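Local coordinates for MutT/nudix family protein (PDB 2FML) that is of unknown function but joins a Nudix domain to an NrtR-type DNA-binding winged-helix domain and probably regulates transcription, at residues V45-N50 with A225-V230; L56-I61 with I158-E163; H110-P115 with I190-N195; S127-I132 with N195-K200. All blocks are in the same frame, centred on the assembly; numbering follows the deposited sequence.

Contact 1 (V45-N50 with A225-V230); sequences VLLCYN and AKFLGV
Leu47 and Tyr49, two residues apart on the same face of strand 39-50, meet Phe227 and Lys226 at the C-terminal end of helix 217-228. The contact is small and made by side chains, the backbones staying 9.6 Å apart between Tyr49 CA and Lys226 CA. The purely apolar touch is Leu47 CD1 against Phe227 CZ at 4.2 Å: the methyl arrives at the ring's edge, near its plane. Leu47 reaches it because CG stands opposite its own carbonyl carbon (chi1 -68°). The second touch joins an aromatic ring to an aliphatic stem. Lys226 CG lies 4.1 Å from Tyr49 CE1, again at the ring edge, and the two side chains cross at about a right angle; beyond CG the lysine bends and carries its ammonium off, while Tyr49 OH is hydrogen-bonded to Asp54. Backbone bonds close the helix: Ala225 O accepts from both Gly229 N and Val230 N, and Gly229, with phi 82°, turns the chain out of the helix. The pairing ties the Nudix sheet to the winged-helix region. Phe227 also meets Phe194 and Val197 of helix 186-200, its carbonyl takes a bond from Arg153 of strand 143-154, and Leu56 of strand 55-63 lies against both Lys226 and Phe227.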
loop_
_atom_site.group_PDB
_atom_site.type_symbol
_atom_site.label_atom_id
_atom_site.label_comp_id
_atom_site.label_asym_id
_atom_site.label_seq_id
_atom_site.Cartn_x
_atom_site.Cartn_y
_atom_site.Cartn_z
ATOM N N VAL A 45 -10.343 -4.892 7.055
ATOM C CA VAL A 45 -11.662 -4.829 6.387
ATOM C C VAL A 45 -12.017 -6.221 5.906
ATOM O O VAL A 45 -11.406 -6.717 4.981
ATOM C CB VAL A 45 -11.743 -3.820 5.232
ATOM C CG1 VAL A 45 -13.169 -3.853 4.622
ATOM C CG2 VAL A 45 -11.358 -2.355 5.690
ATOM N N LEU A 46 -12.965 -6.859 6.597
ATOM C CA LEU A 46 -13.444 -8.199 6.278
ATOM C C LEU A 46 -14.767 -8.108 5.557
ATOM O O LEU A 46 -15.722 -7.573 6.083
ATOM C CB LEU A 46 -13.620 -9.059 7.552
ATOM C CG LEU A 46 -12.380 -9.360 8.382
ATOM C CD1 LEU A 46 -12.822 -10.216 9.556
ATOM C CD2 LEU A 46 -11.408 -10.153 7.541
ATOM N N LEU A 47 -14.798 -8.676 4.349
ATOM C CA LEU A 47 -15.936 -8.638 3.467
ATOM C C LEU A 47 -16.348 -10.058 3.191
ATOM O O LEU A 47 -15.516 -10.930 2.923
ATOM C CB LEU A 47 -15.545 -7.993 2.146
ATOM C CG LEU A 47 -15.201 -6.525 2.159
ATOM C CD1 LEU A 47 -14.927 -6.074 0.736
ATOM C CD2 LEU A 47 -16.308 -5.687 2.850
ATOM N N CYS A 48 -17.653 -10.295 3.256
ATOM C CA CYS A 48 -18.199 -11.583 2.868
ATOM C C CYS A 48 -19.414 -11.343 1.968
ATOM O O CYS A 48 -19.804 -10.196 1.714
ATOM C CB CYS A 48 -18.529 -12.425 4.123
ATOM S SG CYS A 48 -19.916 -11.861 5.103
ATOM N N TYR A 49 -20.040 -12.424 1.522
ATOM C CA TYR A 49 -21.257 -12.271 0.784
ATOM C C TYR A 49 -22.233 -13.389 1.141
ATOM O O TYR A 49 -21.883 -14.547 1.019
ATOM C CB TYR A 49 -20.898 -12.248 -0.698
ATOM C CG TYR A 49 -22.044 -12.336 -1.680
ATOM C CD1 TYR A 49 -22.743 -11.195 -2.090
ATOM C CD2 TYR A 49 -22.371 -13.570 -2.264
ATOM C CE1 TYR A 49 -23.784 -11.322 -3.041
ATOM C CE2 TYR A 49 -23.380 -13.691 -3.184
ATOM C CZ TYR A 49 -24.101 -12.583 -3.557
ATOM O OH TYR A 49 -25.086 -12.776 -4.492
ATOM N N ASN A 50 -23.439 -13.037 1.605
ATOM C CA ASN A 50 -24.534 -13.999 1.745
ATOM C C ASN A 50 -25.302 -14.280 0.416
ATOM O O ASN A 50 -25.953 -13.381 -0.077
ATOM C CB ASN A 50 -25.506 -13.498 2.833
ATOM C CG ASN A 50 -26.476 -14.580 3.287
ATOM O OD1 ASN A 50 -27.384 -14.998 2.546
ATOM N ND2 ASN A 50 -26.264 -15.068 4.500
ATOM N N ALA A 225 -22.342 -6.885 -9.472
ATOM C CA ALA A 225 -23.394 -5.867 -9.463
ATOM C C ALA A 225 -23.553 -5.213 -8.065
ATOM O O ALA A 225 -23.863 -4.020 -7.983
ATOM C CB ALA A 225 -24.719 -6.425 -9.997
ATOM N N LYS A 226 -23.364 -5.989 -6.987
ATOM C CA LYS A 226 -23.387 -5.423 -5.611
ATOM C C LYS A 226 -22.293 -4.337 -5.422
ATOM O O LYS A 226 -22.520 -3.324 -4.755
ATOM C CB LYS A 226 -23.266 -6.487 -4.468
ATOM C CG LYS A 226 -24.462 -7.468 -4.240
ATOM C CD LYS A 226 -25.802 -6.982 -4.771
ATOM C CE LYS A 226 -26.726 -6.352 -3.742
ATOM N NZ LYS A 226 -28.193 -6.316 -4.233
ATOM N N PHE A 227 -21.113 -4.562 -6.007
ATOM C CA PHE A 227 -20.060 -3.527 -6.021
ATOM C C PHE A 227 -20.323 -2.371 -7.002
ATOM O O PHE A 227 -19.954 -1.221 -6.719
ATOM C CB PHE A 227 -18.682 -4.147 -6.224
ATOM C CG PHE A 227 -18.177 -4.858 -5.009
ATOM C CD1 PHE A 227 -17.643 -4.132 -3.921
ATOM C CD2 PHE A 227 -18.250 -6.232 -4.929
ATOM C CE1 PHE A 227 -17.172 -4.764 -2.772
ATOM C CE2 PHE A 227 -17.762 -6.885 -3.821
ATOM C CZ PHE A 227 -17.240 -6.163 -2.713
ATOM N N LEU A 228 -20.972 -2.682 -8.124
ATOM C CA LEU A 228 -21.297 -1.693 -9.161
ATOM C C LEU A 228 -22.502 -0.880 -8.766
ATOM O O LEU A 228 -22.603 0.278 -9.119
ATOM C CB LEU A 228 -21.479 -2.373 -10.537
ATOM C CG LEU A 228 -20.129 -2.850 -11.122
ATOM C CD1 LEU A 228 -20.253 -3.822 -12.286
ATOM C CD2 LEU A 228 -19.211 -1.687 -11.491
ATOM N N GLY A 229 -23.401 -1.491 -7.995
ATOM C CA GLY A 229 -24.616 -0.835 -7.519
ATOM C C GLY A 229 -25.688 -0.876 -8.584
ATOM O O GLY A 229 -26.543 -0.014 -8.641
ATOM N N VAL A 230 -25.619 -1.895 -9.433
ATOM C CA VAL A 230 -26.576 -2.120 -10.497
ATOM C C VAL A 230 -27.311 -3.487 -10.292
ATOM O O VAL A 230 -26.911 -4.326 -9.490
ATOM C CB VAL A 230 -25.876 -2.097 -11.900
ATOM C CG1 VAL A 230 -25.124 -0.791 -12.141
ATOM C CG2 VAL A 230 -24.942 -3.287 -12.053
#

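Contact 2 (L56-I61 with I158-E163); sequences LKVLLI and ITLSHE
Val58 and Leu60, two residues apart on strand 55-63, close over the isobutyl group of Leu160 on strand 157-162. At Val58, branch CG1 does the touching: it sits between the backbone N and the carbonyl carbon (chi1 59°) and lies 4.2 Å from Leu160 CD1, with Leu160 CD2 equally near, so that it faces the fork of the leucine. The backbones come as close here as anywhere in the contact, Val58 CA to Leu160 CA being 7.5 Å. Leu59 turns to the other side of the strand and packs on Val146. Leu60 then brings up the closest touch, Leu60 CD1 to Leu160 CD1 at 3.8 Å, its side chain crossing that of Leu160 at about a right angle. One methyl of Leu160 is thus shared by both partners. The two strands are not paired with each other; each is hydrogen-bonded antiparallel to strand 143-154, and the sheet curls until their side chains meet across its concave side. Ile190 of helix 186-200 packs on both Leu60 and Leu160. A mixed, curled sheet with a leucine- and isoleucine-rich core under a helix is in keeping with the alpha/beta/alpha sandwich of the Nudix fold.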
loop_
_atom_site.group_PDB
_atom_site.type_symbol
_atom_site.label_atom_id
_atom_site.label_comp_id
_atom_site.label_asym_id
_atom_site.label_seq_id
_atom_site.Cartn_x
_atom_site.Cartn_y
_atom_site.Cartn_z
ATOM N N LEU A 56 -23.770 -8.286 0.393
ATOM C CA LEU A 56 -22.415 -8.033 0.839
ATOM C C LEU A 56 -22.482 -7.633 2.310
ATOM O O LEU A 56 -23.382 -6.912 2.725
ATOM C CB LEU A 56 -21.767 -6.898 0.074
ATOM C CG LEU A 56 -21.397 -7.014 -1.402
ATOM C CD1 LEU A 56 -20.845 -5.626 -1.856
ATOM C CD2 LEU A 56 -20.366 -8.091 -1.675
ATOM N N LYS A 57 -21.556 -8.128 3.113
ATOM C CA LYS A 57 -21.497 -7.705 4.505
ATOM C C LYS A 57 -20.060 -7.312 4.857
ATOM O O LYS A 57 -19.108 -7.723 4.198
ATOM C CB LYS A 57 -22.043 -8.788 5.454
ATOM C CG LYS A 57 -23.344 -9.431 5.047
ATOM C CD LYS A 57 -24.142 -9.905 6.236
ATOM C CE LYS A 57 -25.339 -10.720 5.785
ATOM N NZ LYS A 57 -26.177 -11.352 6.875
ATOM N N VAL A 58 -19.918 -6.480 5.886
ATOM C CA VAL A 58 -18.617 -6.054 6.362
ATOM C C VAL A 58 -18.619 -6.170 7.903
ATOM O O VAL A 58 -19.634 -5.875 8.534
ATOM C CB VAL A 58 -18.296 -4.607 5.894
ATOM C CG1 VAL A 58 -19.367 -3.611 6.416
ATOM C CG2 VAL A 58 -16.821 -4.203 6.327
ATOM N N LEU A 59 -17.529 -6.660 8.487
ATOM C CA LEU A 59 -17.495 -6.871 9.927
ATOM C C LEU A 59 -17.113 -5.555 10.648
ATOM O O LEU A 59 -16.125 -4.914 10.256
ATOM C CB LEU A 59 -16.503 -7.986 10.285
ATOM C CG LEU A 59 -16.468 -8.474 11.722
ATOM C CD1 LEU A 59 -15.674 -9.728 11.800
ATOM C CD2 LEU A 59 -15.790 -7.365 12.556
ATOM N N LEU A 60 -17.893 -5.178 11.660
ATOM C CA LEU A 60 -17.617 -3.975 12.499
ATOM C C LEU A 60 -17.676 -4.418 13.947
ATOM O O LEU A 60 -18.348 -5.376 14.264
ATOM C CB LEU A 60 -18.647 -2.856 12.301
ATOM C CG LEU A 60 -18.756 -2.204 10.931
ATOM C CD1 LEU A 60 -19.755 -1.043 10.940
ATOM C CD2 LEU A 60 -17.346 -1.701 10.447
ATOM N N ILE A 61 -16.976 -3.709 14.823
ATOM C CA ILE A 61 -17.068 -3.975 16.246
ATOM C C ILE A 61 -17.516 -2.686 16.869
ATOM O O ILE A 61 -17.229 -1.612 16.337
ATOM C CB ILE A 61 -15.699 -4.342 16.889
ATOM C CG1 ILE A 61 -14.688 -3.190 16.654
ATOM C CG2 ILE A 61 -15.189 -5.652 16.365
ATOM C CD1 ILE A 61 -13.622 -3.014 17.740
ATOM N N ILE A 158 -22.546 4.192 0.017
ATOM C CA ILE A 158 -22.717 2.868 0.586
ATOM C C ILE A 158 -23.269 2.999 1.968
ATOM O O ILE A 158 -22.917 3.946 2.701
ATOM C CB ILE A 158 -21.377 2.060 0.607
ATOM C CG1 ILE A 158 -20.224 2.793 1.339
ATOM C CG2 ILE A 158 -20.976 1.726 -0.792
ATOM C CD1 ILE A 158 -18.930 1.890 1.438
ATOM N N THR A 159 -24.133 2.073 2.335
ATOM C CA THR A 159 -24.708 2.031 3.680
ATOM C C THR A 159 -24.310 0.669 4.338
ATOM O O THR A 159 -24.457 -0.371 3.743
ATOM C CB THR A 159 -26.268 2.166 3.590
ATOM O OG1 THR A 159 -26.554 3.419 2.989
ATOM C CG2 THR A 159 -26.971 2.100 4.957
ATOM N N LEU A 160 -23.819 0.747 5.560
ATOM C CA LEU A 160 -23.554 -0.346 6.447
ATOM C C LEU A 160 -24.633 -0.332 7.500
ATOM O O LEU A 160 -24.802 0.661 8.226
ATOM C CB LEU A 160 -22.208 -0.130 7.141
ATOM C CG LEU A 160 -21.009 0.602 6.504
ATOM C CD1 LEU A 160 -19.790 0.406 7.416
ATOM C CD2 LEU A 160 -20.677 0.133 5.111
ATOM N N SER A 161 -25.361 -1.431 7.597
ATOM C CA SER A 161 -26.449 -1.501 8.532
ATOM C C SER A 161 -26.488 -2.764 9.359
ATOM O O SER A 161 -26.132 -3.825 8.888
ATOM C CB SER A 161 -27.810 -1.176 7.877
ATOM O OG SER A 161 -28.099 -1.917 6.710
ATOM N N HIS A 162 -26.875 -2.613 10.618
ATOM C CA HIS A 162 -27.187 -3.709 11.500
ATOM C C HIS A 162 -28.258 -3.155 12.473
ATOM O O HIS A 162 -28.059 -2.081 13.049
ATOM C CB HIS A 162 -25.962 -4.190 12.293
ATOM C CG HIS A 162 -26.262 -5.367 13.178
ATOM N ND1 HIS A 162 -26.459 -5.250 14.548
ATOM C CD2 HIS A 162 -26.453 -6.677 12.882
ATOM C CE1 HIS A 162 -26.751 -6.442 15.051
ATOM N NE2 HIS A 162 -26.755 -7.323 14.065
ATOM N N GLU A 163 -29.369 -3.887 12.647
ATOM C CA GLU A 163 -30.472 -3.456 13.538
ATOM C C GLU A 163 -30.745 -1.953 13.280
ATOM O O GLU A 163 -31.024 -1.586 12.129
ATOM C CB GLU A 163 -30.195 -3.794 15.023
ATOM C CG GLU A 163 -30.448 -5.296 15.399
ATOM C CD GLU A 163 -29.771 -5.701 16.738
ATOM O OE1 GLU A 163 -29.553 -4.785 17.565
ATOM O OE2 GLU A 163 -29.439 -6.901 16.967
#

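Contact 3 (H110-P115 with I190-N195); sequences HSFSRP and IIKAFN
Lys192 of helix 186-200 lays its aliphatic chain against His110 and Phe112 of strand 106-112, where the helix packs on the sheet of the Nudix alpha/beta sandwich. The three side chains hold distinct orientations. Lys192 CE stands over one face of the His110 imidazole, 3.9 Å from its centroid and only 5° off the ring normal, a CH-pi contact almost exactly centred. Two bends make this possible: chi2 (82°) and chi3 (65°) both fold the lysine chain, bringing CE back over the ring instead of letting it run straight on. Nearer the backbone, Lys192 CG lies 3.9 Å from His110 CB. Phe112 receives the same lysine differently, with Lys192 CB at the edge of the ring, near its plane, 4.1 Å from Phe112 CZ. The two aromatic groups also meet each other along the strand: the imidazole turns its edge to the phenyl, and His110 CD2 sits 3.3 Å above the plane of the Phe112 ring, over its centre. The histidine is therefore held between a methylene group over its face and a phenyl ring at its edge. A nearby ammonium would probably make a protonated imidazole less favourable. The strand also serves the dimer, as Ser111 OG is hydrogen-bonded to Ser111 OG of the second subunit and His110 packs on Gln108 of that subunit. At the end of the lysine, Lys192 NZ stays above the same face of the imidazole, displaced toward the rim, 4.0 Å from His110 CE1.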
loop_
_atom_site.group_PDB
_atom_site.type_symbol
_atom_site.label_atom_id
_atom_site.label_comp_id
_atom_site.label_asym_id
_atom_site.label_seq_id
_atom_site.Cartn_x
_atom_site.Cartn_y
_atom_site.Cartn_z
ATOM N N HIS A 110 -3.915 -0.053 2.382
ATOM C CA HIS A 110 -3.434 1.298 2.387
ATOM C C HIS A 110 -2.984 1.653 3.826
ATOM O O HIS A 110 -3.551 1.115 4.814
ATOM C CB HIS A 110 -4.518 2.250 1.890
ATOM C CG HIS A 110 -4.048 3.665 1.744
ATOM N ND1 HIS A 110 -3.425 4.151 0.602
ATOM C CD2 HIS A 110 -4.129 4.710 2.601
ATOM C CE1 HIS A 110 -3.138 5.435 0.777
ATOM N NE2 HIS A 110 -3.552 5.792 1.986
ATOM N N SER A 111 -1.963 2.519 3.944
ATOM C CA SER A 111 -1.552 3.041 5.226
ATOM C C SER A 111 -2.035 4.473 5.340
ATOM O O SER A 111 -1.752 5.281 4.474
ATOM C CB SER A 111 -0.055 3.007 5.448
ATOM O OG SER A 111 0.383 1.770 4.965
ATOM N N PHE A 112 -2.665 4.742 6.487
ATOM C CA PHE A 112 -3.235 6.024 6.858
ATOM C C PHE A 112 -2.436 6.661 7.945
ATOM O O PHE A 112 -2.142 6.021 8.966
ATOM C CB PHE A 112 -4.662 5.757 7.321
ATOM C CG PHE A 112 -5.546 5.290 6.195
ATOM C CD1 PHE A 112 -6.260 6.210 5.427
ATOM C CD2 PHE A 112 -5.683 3.928 5.949
ATOM C CE1 PHE A 112 -7.061 5.754 4.376
ATOM C CE2 PHE A 112 -6.467 3.484 4.921
ATOM C CZ PHE A 112 -7.129 4.376 4.122
ATOM N N SER A 113 -2.025 7.902 7.683
ATOM C CA SER A 113 -1.033 8.556 8.453
ATOM C C SER A 113 -1.318 10.022 8.703
ATOM O O SER A 113 -0.429 10.762 9.155
ATOM C CB SER A 113 0.299 8.431 7.763
ATOM O OG SER A 113 0.258 9.066 6.467
ATOM N N ARG A 114 -2.527 10.440 8.420
ATOM C CA ARG A 114 -2.895 11.816 8.664
ATOM C C ARG A 114 -2.571 12.127 10.145
ATOM O O ARG A 114 -2.879 11.325 11.018
ATOM C CB ARG A 114 -4.396 11.979 8.421
ATOM C CG ARG A 114 -4.927 13.170 9.143
ATOM C CD ARG A 114 -6.230 13.645 8.406
ATOM N NE ARG A 114 -7.317 12.658 8.561
ATOM C CZ ARG A 114 -8.072 12.585 9.642
ATOM N NH1 ARG A 114 -7.868 13.427 10.682
ATOM N NH2 ARG A 114 -9.045 11.725 9.649
ATOM N N PRO A 115 -1.860 13.243 10.405
ATOM C CA PRO A 115 -1.248 13.475 11.721
ATOM C C PRO A 115 -2.222 13.546 12.900
ATOM O O PRO A 115 -1.805 13.382 14.054
ATOM C CB PRO A 115 -0.513 14.821 11.525
ATOM C CG PRO A 115 -0.258 14.925 10.058
ATOM C CD PRO A 115 -1.471 14.272 9.417
ATOM N N ILE A 190 -12.955 2.207 4.917
ATOM C CA ILE A 190 -13.966 1.374 4.253
ATOM C C ILE A 190 -14.212 1.761 2.784
ATOM O O ILE A 190 -14.282 0.903 1.870
ATOM C CB ILE A 190 -15.267 1.323 5.074
ATOM C CG1 ILE A 190 -14.960 0.484 6.299
ATOM C CG2 ILE A 190 -16.473 0.636 4.235
ATOM C CD1 ILE A 190 -15.925 0.521 7.397
ATOM N N ILE A 191 -14.310 3.060 2.548
ATOM C CA ILE A 191 -14.387 3.614 1.195
ATOM C C ILE A 191 -13.153 3.211 0.371
ATOM O O ILE A 191 -13.279 2.790 -0.784
ATOM C CB ILE A 191 -14.557 5.161 1.287
ATOM C CG1 ILE A 191 -15.913 5.495 1.916
ATOM C CG2 ILE A 191 -14.319 5.891 -0.023
ATOM C CD1 ILE A 191 -17.052 5.149 1.128
ATOM N N LYS A 192 -11.961 3.333 0.942
ATOM C CA LYS A 192 -10.737 2.850 0.220
ATOM C C LYS A 192 -10.853 1.374 -0.187
ATOM O O LYS A 192 -10.546 1.017 -1.324
ATOM C CB LYS A 192 -9.451 3.111 1.018
ATOM C CG LYS A 192 -8.072 2.886 0.298
ATOM C CD LYS A 192 -7.560 4.070 -0.617
ATOM C CE LYS A 192 -7.215 5.379 0.061
ATOM N NZ LYS A 192 -6.570 6.382 -0.995
ATOM N N ALA A 193 -11.311 0.539 0.737
ATOM C CA ALA A 193 -11.509 -0.900 0.493
ATOM C C ALA A 193 -12.555 -1.148 -0.570
ATOM O O ALA A 193 -12.354 -2.021 -1.471
ATOM C CB ALA A 193 -11.877 -1.646 1.818
ATOM N N PHE A 194 -13.667 -0.391 -0.506
ATOM C CA PHE A 194 -14.762 -0.613 -1.439
ATOM C C PHE A 194 -14.346 -0.236 -2.871
ATOM O O PHE A 194 -14.604 -0.991 -3.827
ATOM C CB PHE A 194 -16.034 0.149 -0.987
ATOM C CG PHE A 194 -17.254 -0.233 -1.750
ATOM C CD1 PHE A 194 -18.049 -1.263 -1.317
ATOM C CD2 PHE A 194 -17.574 0.409 -2.957
ATOM C CE1 PHE A 194 -19.186 -1.642 -2.076
ATOM C CE2 PHE A 194 -18.687 0.018 -3.740
ATOM C CZ PHE A 194 -19.497 -1.007 -3.273
ATOM N N ASN A 195 -13.729 0.942 -3.004
ATOM C CA ASN A 195 -13.254 1.463 -4.297
ATOM C C ASN A 195 -12.096 0.593 -4.865
ATOM O O ASN A 195 -11.963 0.455 -6.080
ATOM C CB ASN A 195 -12.829 2.938 -4.117
ATOM C CG ASN A 195 -14.023 3.857 -4.028
ATOM O OD1 ASN A 195 -15.093 3.496 -4.519
ATOM N ND2 ASN A 195 -13.875 5.029 -3.413
#

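Contact 4 (S127-I132 with N195-K200); sequences SYLAFI and NRVVDK
Val197 of helix 186-200 points one methyl between Leu129 and Phe131 of strand 123-131, in a helix-on-sheet packing of the Nudix alpha/beta sandwich. Short segments of the two elements pass 11.2 Å apart, axis to axis, and cross at -59°. The tight part centres on Val197 CG2, which lies opposite its own carbonyl carbon and is the branch that faces the strand. Phe131 CE1 is 3.8 Å from Val197 CG2, and the methyl sits in the plane of the phenyl, at its edge. The valine and phenylalanine side chains come from opposite directions to meet there. Leu129 CD2 touches the same Val197 CG2 at 4.0 Å, its side chain crossing the valine at about a right angle; with CG anti to the backbone N (chi1 173°), Leu129 stretches out toward the helix. All three of these residues are buried, and Val207, from the loop after the helix, packs on both Phe131 and Val197 and extends the apolar patch. The looser, partly exposed side belongs to Arg196, one residue earlier on the helix. Only its aliphatic stem joins the contact, Leu129 CD2 being 4.5 Å from Arg196 CG. Bends farther along the chain carry the guanidinium away from the apolar patch, where NH1 is hydrogen-bonded to the carbonyl of Leu109 on the neighbouring strand 106-112. Back in the tight part, Val197 CG2 spans a ring bond, since Phe131 CZ is also within 3.9 Å of it.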
loop_
_atom_site.group_PDB
_atom_site.type_symbol
_atom_site.label_atom_id
_atom_site.label_comp_id
_atom_site.label_asym_id
_atom_site.label_seq_id
_atom_site.Cartn_x
_atom_site.Cartn_y
_atom_site.Cartn_z
ATOM N N SER A 127 -3.796 -0.621 6.974
ATOM C CA SER A 127 -5.022 -1.376 6.808
ATOM C C SER A 127 -4.869 -2.557 5.795
ATOM O O SER A 127 -4.065 -2.518 4.890
ATOM C CB SER A 127 -6.187 -0.447 6.426
ATOM O OG SER A 127 -6.024 0.063 5.109
ATOM N N TYR A 128 -5.687 -3.571 6.019
ATOM C CA TYR A 128 -5.781 -4.769 5.215
ATOM C C TYR A 128 -7.226 -5.054 4.794
ATOM O O TYR A 128 -8.154 -4.624 5.445
ATOM C CB TYR A 128 -5.212 -5.974 5.990
ATOM C CG TYR A 128 -3.719 -5.942 6.095
ATOM C CD1 TYR A 128 -2.941 -6.759 5.287
ATOM C CD2 TYR A 128 -3.074 -5.125 7.085
ATOM C CE1 TYR A 128 -1.541 -6.779 5.429
ATOM C CE2 TYR A 128 -1.718 -5.132 7.244
ATOM C CZ TYR A 128 -0.952 -5.914 6.388
ATOM O OH TYR A 128 0.385 -5.864 6.508
ATOM N N LEU A 129 -7.354 -5.843 3.730
ATOM C CA LEU A 129 -8.617 -6.251 3.110
ATOM C C LEU A 129 -8.590 -7.789 2.971
ATOM O O LEU A 129 -7.575 -8.373 2.607
ATOM C CB LEU A 129 -8.712 -5.626 1.718
ATOM C CG LEU A 129 -9.837 -5.980 0.747
ATOM C CD1 LEU A 129 -11.237 -5.890 1.462
ATOM C CD2 LEU A 129 -9.781 -4.989 -0.425
ATOM N N ALA A 130 -9.689 -8.457 3.315
ATOM C CA ALA A 130 -9.812 -9.886 3.001
ATOM C C ALA A 130 -11.242 -10.203 2.694
ATOM O O ALA A 130 -12.173 -9.537 3.238
ATOM C CB ALA A 130 -9.315 -10.754 4.167
ATOM N N PHE A 131 -11.391 -11.204 1.827
ATOM C CA PHE A 131 -12.676 -11.756 1.374
ATOM C C PHE A 131 -12.788 -13.131 1.958
ATOM O O PHE A 131 -11.898 -13.944 1.714
ATOM C CB PHE A 131 -12.663 -11.919 -0.134
ATOM C CG PHE A 131 -12.213 -10.716 -0.863
ATOM C CD1 PHE A 131 -12.966 -9.541 -0.834
ATOM C CD2 PHE A 131 -11.035 -10.746 -1.594
ATOM C CE1 PHE A 131 -12.548 -8.421 -1.512
ATOM C CE2 PHE A 131 -10.620 -9.635 -2.302
ATOM C CZ PHE A 131 -11.379 -8.469 -2.254
ATOM N N ILE A 132 -13.859 -13.402 2.700
ATOM C CA ILE A 132 -13.975 -14.607 3.503
ATOM C C ILE A 132 -15.441 -15.082 3.541
ATOM O O ILE A 132 -16.311 -14.458 2.937
ATOM C CB ILE A 132 -13.379 -14.399 4.953
ATOM C CG1 ILE A 132 -14.157 -13.339 5.772
ATOM C CG2 ILE A 132 -11.887 -13.978 4.866
ATOM C CD1 ILE A 132 -14.271 -13.668 7.282
ATOM N N ASN A 195 -13.729 0.942 -3.004
ATOM C CA ASN A 195 -13.254 1.463 -4.297
ATOM C C ASN A 195 -12.096 0.593 -4.865
ATOM O O ASN A 195 -11.963 0.455 -6.080
ATOM C CB ASN A 195 -12.829 2.938 -4.117
ATOM C CG ASN A 195 -14.023 3.857 -4.028
ATOM O OD1 ASN A 195 -15.093 3.496 -4.519
ATOM N ND2 ASN A 195 -13.875 5.029 -3.413
ATOM N N ARG A 196 -11.281 0.005 -3.981
ATOM C CA ARG A 196 -10.174 -0.844 -4.414
ATOM C C ARG A 196 -10.696 -2.087 -5.122
ATOM O O ARG A 196 -10.135 -2.500 -6.135
ATOM C CB ARG A 196 -9.242 -1.236 -3.238
ATOM C CG ARG A 196 -8.130 -2.281 -3.607
ATOM C CD ARG A 196 -6.995 -1.619 -4.397
ATOM N NE ARG A 196 -6.770 -0.232 -3.909
ATOM C CZ ARG A 196 -5.857 0.150 -3.037
ATOM N NH1 ARG A 196 -5.007 -0.742 -2.518
ATOM N NH2 ARG A 196 -5.783 1.440 -2.699
ATOM N N VAL A 197 -11.754 -2.676 -4.579
ATOM C CA VAL A 197 -12.438 -3.824 -5.205
ATOM C C VAL A 197 -13.069 -3.480 -6.606
ATOM O O VAL A 197 -12.784 -4.159 -7.612
ATOM C CB VAL A 197 -13.514 -4.442 -4.247
ATOM C CG1 VAL A 197 -14.286 -5.586 -4.950
ATOM C CG2 VAL A 197 -12.892 -4.888 -2.898
ATOM N N VAL A 198 -13.914 -2.438 -6.658
ATOM C CA VAL A 198 -14.376 -1.829 -7.925
ATOM C C VAL A 198 -13.255 -1.593 -8.956
ATOM O O VAL A 198 -13.434 -1.938 -10.128
ATOM C CB VAL A 198 -15.098 -0.477 -7.697
ATOM C CG1 VAL A 198 -15.497 0.100 -9.036
ATOM C CG2 VAL A 198 -16.319 -0.645 -6.767
ATOM N N ASP A 199 -12.114 -1.022 -8.513
ATOM C CA ASP A 199 -10.924 -0.795 -9.381
ATOM C C ASP A 199 -10.181 -2.029 -9.867
ATOM O O ASP A 199 -9.472 -1.962 -10.886
ATOM C CB ASP A 199 -9.869 0.109 -8.713
ATOM C CG ASP A 199 -10.365 1.530 -8.489
ATOM O OD1 ASP A 199 -11.424 1.877 -9.069
ATOM O OD2 ASP A 199 -9.715 2.291 -7.719
ATOM N N LYS A 200 -10.314 -3.138 -9.152
ATOM C CA LYS A 200 -9.441 -4.286 -9.373
ATOM C C LYS A 200 -10.191 -5.444 -9.996
ATOM O O LYS A 200 -9.611 -6.180 -10.808
ATOM C CB LYS A 200 -8.749 -4.705 -8.055
ATOM C CG LYS A 200 -7.272 -4.908 -8.178
ATOM C CD LYS A 200 -6.540 -4.263 -7.016
ATOM C CE LYS A 200 -5.166 -3.767 -7.480
ATOM N NZ LYS A 200 -4.596 -2.672 -6.613
#

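Helix 186-200 ties the set together: contacts 3 and 4 both use it, share Asn195 and have centres 11 Å apart. Contact 1 joins contact 4 through strand pairing, Val45 N to Tyr128 O being 2.7 Å, and contact 2 through Cys48 O to Lys57 N at 3.1 Å. Contact 1 also reaches the helix, Phe227 CD1 lying 3.5 Å from Phe194 CE1. Contacts 2 and 3, with centres about 17 Å apart, meet where Ile158 CD1 packs on Ile191 CD1 at 3.8 Å. The Nudix-box helix 85-97, catalytic in hydrolysing relatives, contacts Tyr128, which points off strand 123-131 on the other side from Leu129 and Phe131.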